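Local coordinates for protein putative tRNA (Adenine(37)-N6)-methyltransferase (Pseudomonas aeruginosa, PDB 7BU1) that probably methylates the N6-threonylcarbamoyladenosine at position 37 of certain tRNAs, using S-adenosylmethionine as methyl donor, at residues I17-M22 with S123-L128; H61-F66 with Q107-L112. All coordinates share one frame; numbering follows the deposited sequence.

Contact 1: I17-M22 with S123-L128; sequences IRSCFM and SGIDLL. With SAM (S-adenosylmethionine), chain D.
I17, S19 and F21 meet I125, L127 and L128 where the loop after strand 119-123 of an antiparallel beta-barrel folds against strand 15-19 and the following turn. The S19 hydroxyl is the polar centre. OG donates to L127 O at 2.8 Å, nearly in line with the carbonyl. The same OG accepts from F21 N, which closes an ST turn. With chi1 at 161°, OG lies anti to its own N and reaches both partners. CD1 of I125 fills the hollow beside this hydroxyl, 3.6 Å from OG.

F21 and I125 lie alongside, pointing opposite ways, CE2 against CG1. The F21 ring edge faces two carbonyls: CE2 is 3.3 Å from I125 O, and CD2 is close to L127 O. C20 SG sits over one face of the ring. At the strand side, I17 crosses L127 at about a right angle, CG1 against CD1. CG2 of I17 rests on L128 O.

The loop's other side lines the S-adenosylmethionine site. D126 OD2 accepts from the ligand amino group, while OD1 is bonded to S108. L128 forks between two neighbours: CD1 lies 3.9 Å from C6 of the adenine, and CD2 is 3.8 Å from F21 O.

Contact 2: H61-F66 with Q107-L112; sequences HVWLLF and QSVVRL. With SAM (S-adenosylmethionine), chain D.
Strands 61-66 and 107-112 run antiparallel, their axes 4.7 Å apart at closest approach. V62 with V110 and L64 with S108 are hydrogen-bonded pairs. The L64 N to S108 O bond is the shortest, at 2.9 Å. H61-R111, W63-V109 and L65-Q107 are non-hydrogen-bonded pairs, where CA-H groups approach carbonyl oxygens.

V62, L64, S108 and V110 share one face of the sheet. CG2 of V110 touches V62 CG2 and L64 CD1. W63, L65, Q107 and V109 share the other. V109 CB sits over the six-membered ring of W63, 3.8 Å from its centroid, in a CH-pi contact. The Q107 amide plane is turned 77° against the indole, and Q107 NE2 lies 3.2 Å from W63 CZ3. W63 NE1 is bonded to D144, and the ring meets W63 of the second subunit edge-to-face.

At one end R111 bends at chi3 (-89°), bringing its guanidinium back over H61. R111 CA lies over the imidazole face, and H61 CE1 is 3.8 Å above the guanidinium plane. The guanidinium also salt-bridges D148 of the second subunit. At the other end Q107 N donates to carboxylate O of S-adenosylmethionine at 2.8 Å. The ligand amino N donates to S108 OG at 3.0 Å; D126 also bonds this OG. The two strands belong to a closed antiparallel beta-barrel, with the ligand site at the pair's Q107 end and the subunit interface along the W63 face.

How the contacts relate
The centres of the two contacts lie about 11 Å apart, and both contacts reach the same antiparallel barrel. Along the chain, contact 2 is nested within the loop closed by contact 1: 17-22 comes first, then 61-66, 107-112 and 123-128. Strands 105-116 and 119-123 are neighbours in the barrel, so the second segments of both contacts lie close together. S123 O and R111 N probably join them by a backbone bond, and L127 packs on F66. Strand 105-116 and the loop 123-128 thus meet at one S-adenosylmethionine site, and 17-22 backs the loop. Contact 1 lies nearer the centre of the chain, while contact 2 reaches the second subunit.

Contact 1: I17-M22 with S123-L128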
ATOM      1  N   ILE B  17      14.065 -10.810   3.728  1.00 48.51           N
ATOM      2  CA  ILE B  17      14.050 -10.185   5.040  1.00 46.33           C
ATOM      3  C   ILE B  17      14.814 -11.076   6.004  1.00 49.27           C
ATOM      4  O   ILE B  17      14.625 -12.299   6.021  1.00 52.18           O
ATOM      5  CB  ILE B  17      12.609  -9.966   5.528  1.00 46.79           C
ATOM      6  CG1 ILE B  17      11.973  -8.782   4.802  1.00 45.63           C
ATOM      7  CG2 ILE B  17      12.582  -9.754   7.046  1.00 48.81           C
ATOM      8  CD1 ILE B  17      12.702  -7.475   5.029  1.00 43.37           C
ATOM      9  N   ARG B  18      15.688 -10.473   6.795  1.00 51.63           N
ATOM     10  CA  ARG B  18      16.210 -11.108   7.994  1.00 52.64           C
ATOM     11  C   ARG B  18      15.661 -10.328   9.176  1.00 50.35           C
ATOM     12  O   ARG B  18      15.875  -9.118   9.280  1.00 49.31           O
ATOM     13  CB  ARG B  18      17.732 -11.152   7.972  1.00 55.34           C
ATOM     14  CG  ARG B  18      18.223 -11.996   6.808  1.00 58.19           C
ATOM     15  CD  ARG B  18      19.720 -12.144   6.800  1.00 61.64           C
ATOM     16  NE  ARG B  18      20.280 -11.873   8.120  1.00 61.59           N
ATOM     17  CZ  ARG B  18      21.579 -11.740   8.365  1.00 64.39           C
ATOM     18  NH1 ARG B  18      22.462 -11.858   7.374  1.00 67.66           N
ATOM     19  NH2 ARG B  18      21.995 -11.491   9.604  1.00 64.26           N
ATOM     20  N   SER B  19      14.921 -11.015  10.038  1.00 47.19           N
ATOM     21  CA  SER B  19      13.994 -10.361  10.946  1.00 47.34           C
ATOM     22  C   SER B  19      14.272 -10.798  12.376  1.00 45.78           C
ATOM     23  O   SER B  19      14.989 -11.768  12.631  1.00 47.89           O
ATOM     24  CB  SER B  19      12.541 -10.674  10.538  1.00 48.18           C
ATOM     25  OG  SER B  19      11.623 -10.442  11.582  1.00 46.99           O
ATOM     26  N   CYS B  20      13.727 -10.036  13.317  1.00 40.18           N
ATOM     27  CA  CYS B  20      13.742 -10.458  14.710  1.00 42.83           C
ATOM     28  C   CYS B  20      12.768 -11.594  14.967  1.00 44.89           C
ATOM     29  O   CYS B  20      12.935 -12.325  15.952  1.00 46.45           O
ATOM     30  CB  CYS B  20      13.394  -9.292  15.633  1.00 42.89           C
ATOM     31  SG  CYS B  20      11.953  -8.370  15.119  1.00 41.46           S
ATOM     32  N   PHE B  21      11.747 -11.736  14.118  1.00 44.49           N
ATOM     33  CA  PHE B  21      10.653 -12.673  14.348  1.00 42.72           C
ATOM     34  C   PHE B  21      10.953 -14.016  13.704  1.00 45.90           C
ATOM     35  O   PHE B  21      11.139 -14.097  12.487  1.00 49.86           O
ATOM     36  CB  PHE B  21       9.348 -12.122  13.787  1.00 41.08           C
ATOM     37  CG  PHE B  21       8.933 -10.816  14.383  1.00 42.55           C
ATOM     38  CD1 PHE B  21       8.613 -10.722  15.728  1.00 42.85           C
ATOM     39  CD2 PHE B  21       8.850  -9.680  13.595  1.00 41.99           C
ATOM     40  CE1 PHE B  21       8.216  -9.520  16.279  1.00 41.65           C
ATOM     41  CE2 PHE B  21       8.449  -8.479  14.136  1.00 41.68           C
ATOM     42  CZ  PHE B  21       8.134  -8.401  15.487  1.00 41.94           C
ATOM     43  N   MET B  22      10.952 -15.072  14.517  1.00 44.47           N
ATOM     44  CA  MET B  22      11.078 -16.437  14.028  1.00 45.21           C
ATOM     45  C   MET B  22       9.751 -17.189  13.992  1.00 43.72           C
ATOM     46  O   MET B  22       9.721 -18.323  13.515  1.00 45.92           O
ATOM     47  CB  MET B  22      12.080 -17.223  14.881  1.00 47.63           C
ATOM     48  CG  MET B  22      13.363 -16.464  15.182  1.00 49.52           C
ATOM     49  SD  MET B  22      14.248 -16.005  13.683  1.00 53.43           S
ATOM     50  CE  MET B  22      14.767 -17.626  13.114  1.00 58.59           C
ATOM     51  N   SER B 123      12.714  -0.849  10.565  1.00 42.15           N
ATOM     52  CA  SER B 123      12.233  -0.737  11.935  1.00 40.65           C
ATOM     53  C   SER B 123      10.708  -0.757  11.940  1.00 39.62           C
ATOM     54  O   SER B 123      10.067  -0.267  11.009  1.00 39.79           O
ATOM     55  CB  SER B 123      12.772   0.545  12.600  1.00 42.93           C
ATOM     56  OG  SER B 123      11.855   1.082  13.531  1.00 46.79           O
ATOM     57  N   GLY B 124      10.134  -1.311  13.006  1.00 40.78           N
ATOM     58  CA  GLY B 124       8.686  -1.401  13.131  1.00 38.40           C
ATOM     59  C   GLY B 124       8.050  -2.372  12.160  1.00 40.32           C
ATOM     60  O   GLY B 124       6.953  -2.106  11.649  1.00 40.86           O
ATOM     61  N   ILE B 125       8.705  -3.505  11.918  1.00 36.78           N
ATOM     62  CA  ILE B 125       8.289  -4.470  10.916  1.00 36.37           C
ATOM     63  C   ILE B 125       7.305  -5.471  11.509  1.00 39.13           C
ATOM     64  O   ILE B 125       7.297  -5.751  12.710  1.00 42.25           O
ATOM     65  CB  ILE B 125       9.509  -5.205  10.328  1.00 37.73           C
ATOM     66  CG1 ILE B 125      10.159  -6.078  11.404  1.00 36.94           C
ATOM     67  CG2 ILE B 125      10.518  -4.213   9.766  1.00 39.39           C
ATOM     68  CD1 ILE B 125      11.292  -6.920  10.897  1.00 40.11           C
ATOM     69  N   ASP B 126       6.504  -6.072  10.630  1.00 37.61           N
ATOM     70  CA  ASP B 126       5.602  -7.159  10.980  1.00 36.39           C
ATOM     71  C   ASP B 126       5.911  -8.398  10.148  1.00 39.91           C
ATOM     72  O   ASP B 126       5.027  -9.214   9.894  1.00 43.38           O
ATOM     73  CB  ASP B 126       4.141  -6.742  10.805  1.00 41.03           C
ATOM     74  CG  ASP B 126       3.808  -6.325   9.367  1.00 42.53           C
ATOM     75  OD1 ASP B 126       4.738  -5.982   8.610  1.00 40.53           O
ATOM     76  OD2 ASP B 126       2.615  -6.339   8.988  1.00 42.99           O
ATOM     77  N   LEU B 127       7.158  -8.536   9.698  1.00 39.84           N
ATOM     78  CA  LEU B 127       7.536  -9.534   8.706  1.00 39.68           C
ATOM     79  C   LEU B 127       8.333 -10.667   9.330  1.00 42.01           C
ATOM     80  O   LEU B 127       9.247 -10.433  10.128  1.00 43.03           O
ATOM     81  CB  LEU B 127       8.368  -8.905   7.589  1.00 38.21           C
ATOM     82  CG  LEU B 127       7.784  -7.660   6.937  1.00 39.85           C
ATOM     83  CD1 LEU B 127       8.614  -7.308   5.698  1.00 45.10           C
ATOM     84  CD2 LEU B 127       6.321  -7.895   6.579  1.00 39.61           C
ATOM     85  N   LEU B 128       8.006 -11.890   8.925  1.00 41.02           N
ATOM     86  CA  LEU B 128       8.719 -13.065   9.393  1.00 44.90           C
ATOM     87  C   LEU B 128      10.142 -13.088   8.852  1.00 46.75           C
ATOM     88  O   LEU B 128      10.449 -12.525   7.801  1.00 48.56           O
ATOM     89  CB  LEU B 128       7.999 -14.340   8.961  1.00 46.42           C
ATOM     90  CG  LEU B 128       7.032 -14.995   9.934  1.00 44.24           C
ATOM     91  CD1 LEU B 128       6.513 -16.281   9.314  1.00 45.99           C
ATOM     92  CD2 LEU B 128       7.709 -15.264  11.271  1.00 43.71           C
TER
HETATM   93  N   SAM D 301       0.772  -5.645   6.945  1.00 59.90           N
HETATM   94  CA  SAM D 301       0.772  -6.866   6.117  1.00 51.79           C
HETATM   95  C   SAM D 301      -0.347  -6.796   5.071  1.00 50.91           C
HETATM   96  O   SAM D 301      -0.163  -7.415   4.006  1.00 52.47           O
HETATM   97  OXT SAM D 301      -1.354  -6.112   5.340  1.00 51.19           O
HETATM   98  CB  SAM D 301       0.611  -8.136   6.973  1.00 51.41           C
HETATM   99  CG  SAM D 301      -0.750  -8.150   7.679  1.00 45.48           C
HETATM  100  SD  SAM D 301      -0.971  -9.726   8.583  1.00 45.98           S
HETATM  101  CE  SAM D 301      -2.619  -9.773   9.254  1.00 45.44           C
HETATM  102  C5' SAM D 301       0.169  -9.821  10.002  1.00 45.61           C
HETATM  103  C4' SAM D 301       0.827 -11.187   9.997  1.00 39.80           C
HETATM  104  O4' SAM D 301       1.668 -11.268   8.848  1.00 39.60           O
HETATM  105  C3' SAM D 301       1.889 -11.221  11.038  1.00 40.30           C
HETATM  106  O3' SAM D 301       1.352 -11.404  12.341  1.00 40.65           O
HETATM  107  C2' SAM D 301       2.705 -12.410  10.609  1.00 39.27           C
HETATM  108  O2' SAM D 301       2.302 -13.591  11.298  1.00 43.67           O
HETATM  109  C1' SAM D 301       2.288 -12.530   9.139  1.00 41.33           C
HETATM  110  N9  SAM D 301       3.448 -12.770   8.280  1.00 41.81           N
HETATM  111  C8  SAM D 301       4.504 -11.968   8.209  1.00 43.73           C
HETATM  112  N7  SAM D 301       5.360 -12.507   7.350  1.00 44.99           N
HETATM  113  C5  SAM D 301       4.827 -13.639   6.889  1.00 45.22           C
HETATM  114  C6  SAM D 301       5.280 -14.530   6.007  1.00 44.17           C
HETATM  115  N6  SAM D 301       6.477 -14.284   5.464  1.00 48.76           N
HETATM  116  N1  SAM D 301       4.567 -15.616   5.685  1.00 45.57           N
HETATM  117  C2  SAM D 301       3.322 -15.813   6.287  1.00 47.77           C
HETATM  118  N3  SAM D 301       2.876 -14.856   7.202  1.00 46.24           N
HETATM  119  C4  SAM D 301       3.640 -13.798   7.472  1.00 44.38           C

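Contact 2: H61-F66 with Q107-L112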
ATOM      1  N   HIS B  61       9.697   6.418   5.427  1.00 41.50           N
ATOM      2  CA  HIS B  61       9.055   5.114   5.427  1.00 39.15           C
ATOM      3  C   HIS B  61       8.971   4.549   4.016  1.00 43.04           C
ATOM      4  O   HIS B  61       8.938   5.295   3.032  1.00 43.52           O
ATOM      5  CB  HIS B  61       7.653   5.204   6.017  1.00 39.83           C
ATOM      6  CG  HIS B  61       7.636   5.566   7.469  1.00 48.60           C
ATOM      7  ND1 HIS B  61       8.063   6.791   7.936  1.00 51.27           N
ATOM      8  CD2 HIS B  61       7.245   4.861   8.558  1.00 48.60           C
ATOM      9  CE1 HIS B  61       7.934   6.827   9.250  1.00 52.92           C
ATOM     10  NE2 HIS B  61       7.440   5.669   9.652  1.00 52.89           N
ATOM     11  N   VAL B  62       8.901   3.218   3.925  1.00 43.83           N
ATOM     12  CA  VAL B  62       8.826   2.521   2.646  1.00 41.02           C
ATOM     13  C   VAL B  62       7.767   1.427   2.733  1.00 38.54           C
ATOM     14  O   VAL B  62       7.595   0.783   3.773  1.00 37.35           O
ATOM     15  CB  VAL B  62      10.185   1.911   2.214  1.00 39.75           C
ATOM     16  CG1 VAL B  62      11.258   3.005   2.003  1.00 35.57           C
ATOM     17  CG2 VAL B  62      10.652   0.851   3.215  1.00 35.06           C
ATOM     18  N   TRP B  63       7.058   1.224   1.628  1.00 37.51           N
ATOM     19  CA  TRP B  63       6.211   0.058   1.471  1.00 32.98           C
ATOM     20  C   TRP B  63       7.065  -1.098   0.989  1.00 36.40           C
ATOM     21  O   TRP B  63       7.970  -0.919   0.169  1.00 38.61           O
ATOM     22  CB  TRP B  63       5.098   0.310   0.450  1.00 30.62           C
ATOM     23  CG  TRP B  63       4.063   1.304   0.862  1.00 35.67           C
ATOM     24  CD1 TRP B  63       4.003   2.631   0.510  1.00 34.47           C
ATOM     25  CD2 TRP B  63       2.922   1.057   1.686  1.00 32.00           C
ATOM     26  NE1 TRP B  63       2.900   3.221   1.086  1.00 34.49           N
ATOM     27  CE2 TRP B  63       2.224   2.276   1.814  1.00 37.62           C
ATOM     28  CE3 TRP B  63       2.435  -0.072   2.350  1.00 37.22           C
ATOM     29  CZ2 TRP B  63       1.054   2.389   2.563  1.00 41.94           C
ATOM     30  CZ3 TRP B  63       1.273   0.046   3.099  1.00 35.77           C
ATOM     31  CH2 TRP B  63       0.595   1.263   3.194  1.00 40.69           C
ATOM     32  N   LEU B  64       6.774  -2.287   1.497  1.00 38.83           N
ATOM     33  CA  LEU B  64       7.341  -3.524   0.983  1.00 37.27           C
ATOM     34  C   LEU B  64       6.186  -4.404   0.527  1.00 36.09           C
ATOM     35  O   LEU B  64       5.275  -4.697   1.310  1.00 34.47           O
ATOM     36  CB  LEU B  64       8.185  -4.245   2.041  1.00 36.34           C
ATOM     37  CG  LEU B  64       9.359  -3.499   2.687  1.00 39.11           C
ATOM     38  CD1 LEU B  64      10.047  -4.390   3.722  1.00 35.54           C
ATOM     39  CD2 LEU B  64      10.369  -2.981   1.644  1.00 33.07           C
ATOM     40  N   LEU B  65       6.191  -4.765  -0.750  1.00 37.90           N
ATOM     41  CA  LEU B  65       5.346  -5.841  -1.246  1.00 34.67           C
ATOM     42  C   LEU B  65       6.140  -7.135  -1.134  1.00 40.89           C
ATOM     43  O   LEU B  65       7.297  -7.192  -1.571  1.00 46.09           O
ATOM     44  CB  LEU B  65       4.925  -5.596  -2.694  1.00 33.23           C
ATOM     45  CG  LEU B  65       4.171  -4.300  -2.973  1.00 33.02           C
ATOM     46  CD1 LEU B  65       3.748  -4.248  -4.421  1.00 32.97           C
ATOM     47  CD2 LEU B  65       2.968  -4.195  -2.070  1.00 33.82           C
ATOM     48  N   PHE B  66       5.539  -8.157  -0.524  1.00 37.72           N
ATOM     49  CA  PHE B  66       6.269  -9.375  -0.218  1.00 37.92           C
ATOM     50  C   PHE B  66       5.381 -10.599  -0.411  1.00 38.98           C
ATOM     51  O   PHE B  66       4.167 -10.501  -0.603  1.00 40.16           O
ATOM     52  CB  PHE B  66       6.826  -9.333   1.209  1.00 36.90           C
ATOM     53  CG  PHE B  66       5.769  -9.180   2.273  1.00 39.13           C
ATOM     54  CD1 PHE B  66       5.286  -7.924   2.620  1.00 41.74           C
ATOM     55  CD2 PHE B  66       5.275 -10.289   2.945  1.00 39.07           C
ATOM     56  CE1 PHE B  66       4.325  -7.776   3.611  1.00 42.98           C
ATOM     57  CE2 PHE B  66       4.313 -10.150   3.945  1.00 40.52           C
ATOM     58  CZ  PHE B  66       3.837  -8.895   4.273  1.00 42.10           C
ATOM     59  N   GLN B 107       1.712  -6.487   2.072  1.00 40.91           N
ATOM     60  CA  GLN B 107       2.085  -5.080   1.937  1.00 39.13           C
ATOM     61  C   GLN B 107       2.164  -4.455   3.322  1.00 40.30           C
ATOM     62  O   GLN B 107       1.191  -4.465   4.079  1.00 43.62           O
ATOM     63  CB  GLN B 107       1.104  -4.332   1.016  1.00 40.01           C
ATOM     64  CG  GLN B 107       0.062  -3.451   1.661  1.00 44.51           C
ATOM     65  CD  GLN B 107      -0.596  -2.521   0.674  1.00 48.59           C
ATOM     66  OE1 GLN B 107      -0.962  -2.931  -0.428  1.00 49.78           O
ATOM     67  NE2 GLN B 107      -0.763  -1.265   1.062  1.00 52.73           N
ATOM     68  N   SER B 108       3.343  -3.964   3.678  1.00 35.79           N
ATOM     69  CA  SER B 108       3.566  -3.332   4.970  1.00 37.46           C
ATOM     70  C   SER B 108       4.345  -2.051   4.757  1.00 37.86           C
ATOM     71  O   SER B 108       5.198  -1.976   3.863  1.00 39.71           O
ATOM     72  CB  SER B 108       4.345  -4.232   5.938  1.00 40.40           C
ATOM     73  OG  SER B 108       3.694  -5.473   6.122  1.00 46.02           O
ATOM     74  N   VAL B 109       4.029  -1.036   5.554  1.00 37.21           N
ATOM     75  CA  VAL B 109       4.833   0.171   5.598  1.00 38.15           C
ATOM     76  C   VAL B 109       5.683   0.101   6.856  1.00 40.81           C
ATOM     77  O   VAL B 109       5.163  -0.039   7.967  1.00 44.52           O
ATOM     78  CB  VAL B 109       3.975   1.445   5.548  1.00 38.72           C
ATOM     79  CG1 VAL B 109       2.855   1.389   6.551  1.00 40.83           C
ATOM     80  CG2 VAL B 109       4.854   2.676   5.757  1.00 39.44           C
ATOM     81  N   VAL B 110       6.997   0.177   6.674  1.00 42.16           N
ATOM     82  CA  VAL B 110       7.954   0.105   7.764  1.00 42.00           C
ATOM     83  C   VAL B 110       8.835   1.343   7.704  1.00 41.94           C
ATOM     84  O   VAL B 110       8.959   1.998   6.667  1.00 43.32           O
ATOM     85  CB  VAL B 110       8.809  -1.180   7.703  1.00 38.87           C
ATOM     86  CG1 VAL B 110       7.921  -2.393   7.835  1.00 39.22           C
ATOM     87  CG2 VAL B 110       9.609  -1.238   6.402  1.00 34.65           C
ATOM     88  N   ARG B 111       9.434   1.675   8.841  1.00 43.96           N
ATOM     89  CA  ARG B 111      10.355   2.796   8.888  1.00 44.42           C
ATOM     90  C   ARG B 111      11.671   2.403   8.241  1.00 44.80           C
ATOM     91  O   ARG B 111      12.148   1.278   8.412  1.00 42.93           O
ATOM     92  CB  ARG B 111      10.604   3.250  10.326  1.00 44.76           C
ATOM     93  CG  ARG B 111      11.508   4.469  10.399  1.00 47.06           C
ATOM     94  CD  ARG B 111      11.781   4.896  11.818  1.00 50.70           C
ATOM     95  NE  ARG B 111      10.772   5.837  12.293  1.00 58.62           N
ATOM     96  CZ  ARG B 111      10.743   7.126  11.968  1.00 65.95           C
ATOM     97  NH1 ARG B 111      11.668   7.632  11.158  1.00 68.06           N
ATOM     98  NH2 ARG B 111       9.790   7.914  12.453  1.00 68.30           N
ATOM     99  N   LEU B 112      12.239   3.328   7.470  1.00 45.53           N
ATOM    100  CA  LEU B 112      13.561   3.148   6.883  1.00 44.06           C
ATOM    101  C   LEU B 112      14.570   3.876   7.762  1.00 45.53           C
ATOM    102  O   LEU B 112      14.566   5.110   7.837  1.00 47.61           O
ATOM    103  CB  LEU B 112      13.611   3.660   5.448  1.00 42.19           C
ATOM    104  CG  LEU B 112      15.006   3.621   4.823  1.00 43.37           C
ATOM    105  CD1 LEU B 112      15.534   2.189   4.767  1.00 44.89           C
ATOM    106  CD2 LEU B 112      15.002   4.271   3.430  1.00 41.43           C
TER
HETATM  107  N   SAM D 301       0.772  -5.645   6.945  1.00 59.90           N
HETATM  108  CA  SAM D 301       0.772  -6.866   6.117  1.00 51.79           C
HETATM  109  C   SAM D 301      -0.347  -6.796   5.071  1.00 50.91           C
HETATM  110  O   SAM D 301      -0.163  -7.415   4.006  1.00 52.47           O
HETATM  111  OXT SAM D 301      -1.354  -6.112   5.340  1.00 51.19           O
HETATM  112  CB  SAM D 301       0.611  -8.136   6.973  1.00 51.41           C
HETATM  113  CG  SAM D 301      -0.750  -8.150   7.679  1.00 45.48           C
HETATM  114  SD  SAM D 301      -0.971  -9.726   8.583  1.00 45.98           S
HETATM  115  CE  SAM D 301      -2.619  -9.773   9.254  1.00 45.44           C
HETATM  116  C5' SAM D 301       0.169  -9.821  10.002  1.00 45.61           C
HETATM  117  C4' SAM D 301       0.827 -11.187   9.997  1.00 39.80           C
HETATM  118  O4' SAM D 301       1.668 -11.268   8.848  1.00 39.60           O
HETATM  119  C3' SAM D 301       1.889 -11.221  11.038  1.00 40.30           C
HETATM  120  O3' SAM D 301       1.352 -11.404  12.341  1.00 40.65           O
HETATM  121  C2' SAM D 301       2.705 -12.410  10.609  1.00 39.27           C
HETATM  122  O2' SAM D 301       2.302 -13.591  11.298  1.00 43.67           O
HETATM  123  C1' SAM D 301       2.288 -12.530   9.139  1.00 41.33           C
HETATM  124  N9  SAM D 301       3.448 -12.770   8.280  1.00 41.81           N
HETATM  125  C8  SAM D 301       4.504 -11.968   8.209  1.00 43.73           C
HETATM  126  N7  SAM D 301       5.360 -12.507   7.350  1.00 44.99           N
HETATM  127  C5  SAM D 301       4.827 -13.639   6.889  1.00 45.22           C
HETATM  128  C6  SAM D 301       5.280 -14.530   6.007  1.00 44.17           C
HETATM  129  N6  SAM D 301       6.477 -14.284   5.464  1.00 48.76           N
HETATM  130  N1  SAM D 301       4.567 -15.616   5.685  1.00 45.57           N
HETATM  131  C2  SAM D 301       3.322 -15.813   6.287  1.00 47.77           C
HETATM  132  N3  SAM D 301       2.876 -14.856   7.202  1.00 46.24           N
HETATM  133  C4  SAM D 301       3.640 -13.798   7.472  1.00 44.38           C